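Local atomic coordinates of DNA polymerase III subunit delta (Bacillus subtilis, PDB entry 3ZH9), a protein that probably serves in the clamp-loader complex as the wrench that opens the ring-shaped beta sliding clamp for loading onto primed DNA. Residues E162-H173 / C193-L204. Numbering follows the deposited sequence.
With SO4 (sulfate ion), chain C.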
loop_
_atom_site.group_PDB
_atom_site.type_symbol
_atom_site.label_atom_id
_atom_site.label_comp_id
_atom_site.label_asym_id
_atom_site.label_seq_id
_atom_site.Cartn_x
_atom_site.Cartn_y
_atom_site.Cartn_z
ATOM N N GLU A 162 -12.766 -0.448 -15.688
ATOM C CA GLU A 162 -13.186 0.823 -16.271
ATOM C C GLU A 162 -13.568 0.652 -17.744
ATOM O O GLU A 162 -13.689 1.639 -18.475
ATOM C CB GLU A 162 -12.081 1.877 -16.109
ATOM C CG GLU A 162 -11.858 2.287 -14.656
ATOM C CD GLU A 162 -13.142 2.795 -13.995
ATOM O OE1 GLU A 162 -13.979 3.406 -14.696
ATOM O OE2 GLU A 162 -13.316 2.578 -12.774
ATOM N N GLN A 163 -13.752 -0.604 -18.162
ATOM C CA GLN A 163 -14.097 -0.962 -19.540
ATOM C C GLN A 163 -12.998 -0.641 -20.548
ATOM O O GLN A 163 -13.263 -0.500 -21.752
ATOM C CB GLN A 163 -15.429 -0.333 -19.988
ATOM C CG GLN A 163 -16.655 -0.872 -19.241
ATOM C CD GLN A 163 -16.864 -0.174 -17.909
ATOM O OE1 GLN A 163 -16.976 1.053 -17.856
ATOM N NE2 GLN A 163 -16.898 -0.947 -16.824
ATOM N N LYS A 164 -11.766 -0.549 -20.063
ATOM C CA LYS A 164 -10.629 -0.334 -20.948
ATOM C C LYS A 164 -9.715 -1.543 -20.891
ATOM O O LYS A 164 -9.961 -2.475 -20.127
ATOM C CB LYS A 164 -9.853 0.921 -20.532
ATOM C CG LYS A 164 -10.693 2.183 -20.525
ATOM C CD LYS A 164 -11.289 2.426 -21.914
ATOM C CE LYS A 164 -12.164 3.665 -21.928
ATOM N NZ LYS A 164 -12.646 3.982 -23.309
ATOM N N THR A 165 -8.652 -1.519 -21.688
ATOM C CA THR A 165 -7.641 -2.564 -21.629
ATOM C C THR A 165 -6.245 -1.954 -21.628
ATOM O O THR A 165 -6.053 -0.803 -22.029
ATOM C CB THR A 165 -7.752 -3.516 -22.814
ATOM O OG1 THR A 165 -7.581 -2.773 -24.026
ATOM C CG2 THR A 165 -9.119 -4.194 -22.824
ATOM N N ILE A 166 -5.276 -2.719 -21.143
ATOM C CA ILE A 166 -3.885 -2.298 -21.181
ATOM C C ILE A 166 -3.022 -3.529 -21.396
ATOM O O ILE A 166 -3.202 -4.536 -20.718
ATOM C CB ILE A 166 -3.481 -1.495 -19.900
ATOM C CG1 ILE A 166 -2.076 -0.904 -20.040
ATOM C CG2 ILE A 166 -3.637 -2.336 -18.620
ATOM C CD1 ILE A 166 -1.707 0.113 -18.934
ATOM N N GLY A 167 -2.127 -3.465 -22.374
ATOM C CA GLY A 167 -1.257 -4.587 -22.689
ATOM C C GLY A 167 -0.226 -4.754 -21.592
ATOM O O GLY A 167 -0.039 -3.845 -20.781
ATOM N N THR A 168 0.451 -5.899 -21.555
ATOM C CA THR A 168 1.379 -6.156 -20.457
ATOM C C THR A 168 2.600 -5.238 -20.495
ATOM O O THR A 168 3.090 -4.830 -19.455
ATOM C CB THR A 168 1.783 -7.659 -20.319
ATOM O OG1 THR A 168 3.022 -7.907 -20.991
ATOM C CG2 THR A 168 0.707 -8.560 -20.876
ATOM N N GLU A 169 3.074 -4.883 -21.682
ATOM C CA GLU A 169 4.213 -3.970 -21.776
ATOM C C GLU A 169 3.885 -2.580 -21.197
ATOM O O GLU A 169 4.657 -2.026 -20.431
ATOM C CB GLU A 169 4.691 -3.851 -23.223
ATOM C CG GLU A 169 5.973 -3.047 -23.390
ATOM C CD GLU A 169 6.371 -2.870 -24.859
ATOM O OE1 GLU A 169 5.557 -3.214 -25.744
ATOM O OE2 GLU A 169 7.493 -2.379 -25.128
ATOM N N ALA A 170 2.732 -2.037 -21.573
ATOM C CA ALA A 170 2.265 -0.741 -21.091
ATOM C C ALA A 170 2.062 -0.763 -19.582
ATOM O O ALA A 170 2.387 0.203 -18.877
ATOM C CB ALA A 170 0.958 -0.363 -21.795
ATOM N N ALA A 171 1.504 -1.873 -19.104
ATOM C CA ALA A 171 1.244 -2.089 -17.688
ATOM C C ALA A 171 2.529 -2.207 -16.868
ATOM O O ALA A 171 2.640 -1.650 -15.777
ATOM C CB ALA A 171 0.384 -3.355 -17.499
ATOM N N GLU A 172 3.490 -2.956 -17.391
ATOM C CA GLU A 172 4.768 -3.112 -16.725
ATOM C C GLU A 172 5.473 -1.772 -16.621
ATOM O O GLU A 172 6.121 -1.473 -15.625
ATOM C CB GLU A 172 5.649 -4.107 -17.489
ATOM C CG GLU A 172 5.244 -5.559 -17.249
ATOM C CD GLU A 172 5.988 -6.540 -18.138
ATOM O OE1 GLU A 172 6.487 -6.114 -19.202
ATOM O OE2 GLU A 172 6.068 -7.736 -17.767
ATOM N N HIS A 173 5.362 -0.971 -17.666
ATOM C CA HIS A 173 6.011 0.331 -17.647
ATOM C C HIS A 173 5.364 1.260 -16.621
ATOM O O HIS A 173 6.044 1.999 -15.911
ATOM C CB HIS A 173 5.987 0.979 -19.020
ATOM C CG HIS A 173 6.939 2.126 -19.136
ATOM N ND1 HIS A 173 6.525 3.417 -19.374
ATOM C CD2 HIS A 173 8.284 2.177 -18.997
ATOM C CE1 HIS A 173 7.581 4.217 -19.402
ATOM N NE2 HIS A 173 8.659 3.487 -19.179
ATOM N N CYS A 193 -7.597 6.025 -18.300
ATOM C CA CYS A 193 -8.878 5.630 -18.877
ATOM C C CYS A 193 -9.642 6.840 -19.383
ATOM O O CYS A 193 -10.232 6.781 -20.444
ATOM C CB CYS A 193 -9.723 4.832 -17.876
ATOM S SG CYS A 193 -9.040 3.200 -17.510
ATOM N N THR A 194 -9.606 7.938 -18.625
ATOM C CA THR A 194 -10.220 9.202 -19.037
ATOM C C THR A 194 -9.498 9.777 -20.243
ATOM O O THR A 194 -10.122 10.145 -21.240
ATOM C CB THR A 194 -10.194 10.239 -17.897
ATOM O OG1 THR A 194 -10.947 9.742 -16.786
ATOM C CG2 THR A 194 -10.796 11.585 -18.355
ATOM N N PHE A 195 -8.175 9.819 -20.157
ATOM C CA PHE A 195 -7.318 10.399 -21.201
ATOM C C PHE A 195 -7.577 9.841 -22.597
ATOM O O PHE A 195 -7.644 10.597 -23.556
ATOM C CB PHE A 195 -5.838 10.203 -20.850
ATOM C CG PHE A 195 -4.892 10.834 -21.848
ATOM C CD1 PHE A 195 -4.786 12.207 -21.944
ATOM C CD2 PHE A 195 -4.116 10.055 -22.688
ATOM C CE1 PHE A 195 -3.928 12.788 -22.853
ATOM C CE2 PHE A 195 -3.254 10.642 -23.606
ATOM C CZ PHE A 195 -3.166 11.998 -23.684
ATOM N N ILE A 196 -7.713 8.520 -22.719
ATOM C CA ILE A 196 -7.782 7.916 -24.044
ATOM C C ILE A 196 -9.172 8.066 -24.681
ATOM O O ILE A 196 -9.387 7.653 -25.813
ATOM C CB ILE A 196 -7.316 6.438 -24.055
ATOM C CG1 ILE A 196 -8.262 5.541 -23.252
ATOM C CG2 ILE A 196 -5.879 6.319 -23.495
ATOM C CD1 ILE A 196 -7.857 4.079 -23.316
ATOM N N GLY A 197 -10.103 8.660 -23.942
ATOM C CA GLY A 197 -11.411 8.999 -24.486
ATOM C C GLY A 197 -12.185 7.794 -24.993
ATOM O O GLY A 197 -12.463 6.861 -24.238
ATOM N N ASP A 198 -12.523 7.820 -26.282
ATOM C CA ASP A 198 -13.326 6.779 -26.910
ATOM C C ASP A 198 -12.529 5.512 -27.127
ATOM O O ASP A 198 -13.095 4.431 -27.283
ATOM C CB ASP A 198 -13.846 7.255 -28.268
ATOM C CG ASP A 198 -15.069 8.142 -28.148
ATOM O OD1 ASP A 198 -15.890 7.891 -27.237
ATOM O OD2 ASP A 198 -15.210 9.084 -28.967
ATOM N N ARG A 199 -11.213 5.633 -27.138
ATOM C CA ARG A 199 -10.344 4.502 -27.395
ATOM C C ARG A 199 -10.439 3.451 -26.295
ATOM O O ARG A 199 -10.737 3.765 -25.157
ATOM C CB ARG A 199 -8.910 4.976 -27.586
ATOM C CG ARG A 199 -8.715 5.916 -28.760
ATOM C CD ARG A 199 -7.469 6.749 -28.570
ATOM N NE ARG A 199 -6.390 5.908 -28.092
ATOM C CZ ARG A 199 -5.413 6.300 -27.293
ATOM N NH1 ARG A 199 -5.340 7.547 -26.874
ATOM N NH2 ARG A 199 -4.509 5.423 -26.923
ATOM N N GLU A 200 -10.230 2.194 -26.652
ATOM C CA GLU A 200 -10.355 1.121 -25.678
ATOM C C GLU A 200 -9.043 0.761 -24.978
ATOM O O GLU A 200 -9.035 0.393 -23.796
ATOM C CB GLU A 200 -10.939 -0.134 -26.325
ATOM C CG GLU A 200 -11.028 -1.300 -25.358
ATOM C CD GLU A 200 -11.746 -2.486 -25.948
ATOM O OE1 GLU A 200 -12.252 -2.363 -27.086
ATOM O OE2 GLU A 200 -11.810 -3.535 -25.271
ATOM N N GLU A 201 -7.938 0.865 -25.708
ATOM C CA GLU A 201 -6.666 0.379 -25.197
ATOM C C GLU A 201 -5.719 1.482 -24.739
ATOM O O GLU A 201 -5.407 2.404 -25.493
ATOM C CB GLU A 201 -5.956 -0.493 -26.233
ATOM C CG GLU A 201 -4.644 -1.059 -25.711
ATOM C CD GLU A 201 -3.842 -1.800 -26.769
ATOM O OE1 GLU A 201 -4.398 -2.085 -27.852
ATOM O OE2 GLU A 201 -2.654 -2.101 -26.515
ATOM N N ILE A 202 -5.264 1.381 -23.494
ATOM C CA ILE A 202 -4.162 2.209 -23.023
ATOM C C ILE A 202 -2.864 1.661 -23.642
ATOM O O ILE A 202 -2.451 0.537 -23.338
ATOM C CB ILE A 202 -4.066 2.178 -21.478
ATOM C CG1 ILE A 202 -5.376 2.673 -20.839
ATOM C CG2 ILE A 202 -2.852 2.973 -20.976
ATOM C CD1 ILE A 202 -5.441 2.374 -19.338
ATOM N N THR A 203 -2.248 2.447 -24.523
ATOM C CA THR A 203 -0.984 2.070 -25.151
ATOM C C THR A 203 0.220 2.447 -24.281
ATOM O O THR A 203 0.087 3.214 -23.325
ATOM C CB THR A 203 -0.806 2.732 -26.532
ATOM O OG1 THR A 203 -0.601 4.143 -26.379
ATOM C CG2 THR A 203 -2.023 2.481 -27.436
ATOM N N LEU A 204 1.383 1.893 -24.612
ATOM C CA LEU A 204 2.627 2.240 -23.944
ATOM C C LEU A 204 2.902 3.726 -24.159
ATOM O O LEU A 204 3.347 4.418 -23.256
ATOM C CB LEU A 204 3.791 1.420 -24.501
ATOM C CG LEU A 204 5.169 1.753 -23.909
ATOM C CD1 LEU A 204 5.202 1.392 -22.431
ATOM C CD2 LEU A 204 6.293 1.046 -24.654
HETATM S S SO4 C . -8.747 1.236 -29.685
HETATM O O1 SO4 C . -10.131 1.683 -29.525
HETATM O O2 SO4 C . -8.680 0.040 -30.523
HETATM O O3 SO4 C . -8.194 0.932 -28.371
HETATM O O4 SO4 C . -7.956 2.286 -30.322
HETATM O O HOH W 1 -1.288 -1.608 -24.231
#
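With CG set anti to its carbonyl carbon (chi1 -58°) and a bend at chi2 (-58°), Lys164 runs past Cys193, and the straight remainder carries NZ into the turn that follows helix 182-195. There the ammonium grips two backbone carbonyls, NZ lying 2.7 Å from Arg199 O and 3.0 Å from Gly197 O, tilted out of the plane of each. The aliphatic part of the chain is used as well: Lys164 CG rests 3.6 Å from Cys193 SG, which also meets CB of Glu162, while CD reaches the end of Ile196. A methionine in its place would probably leave the carbonyls of Gly197 and Arg199 without their shared charged donor and the turn less firmly held. Around Thr165 and Glu201 the backbones pair briefly in parallel. Thr165 N donates to Glu200 O (2.9 Å), and Ile202 N donates to Thr165 O at 2.7 Å. On the buried face, Ile166 CD1 lies 3.7 Å from Ile202 CG2, the two side chains crossing at a slant and both also touching Ile189 of helix 182-195. Farther along, where the strands part, a water accepts from Gly167 N and donates to Ile202 O and Glu201 OE2, bridging the gap. Leu204 then closes the far end: its backbone N sits against Ala170 CB, and its CD1 touches His173 CB at 3.5 Å. A sulfate, probably from the crystallisation liquor, accepts from the backbone N atoms of Glu200 and Glu201. Two short parallel strands, each leading through a single N-cap residue, Gly167 or Thr203, into a helix and joined through helices 168-177 and 182-195, are consistent with the small helical lid domain that follows the P-loop NTPase-like fold in AAA+ clamp-loader subunits.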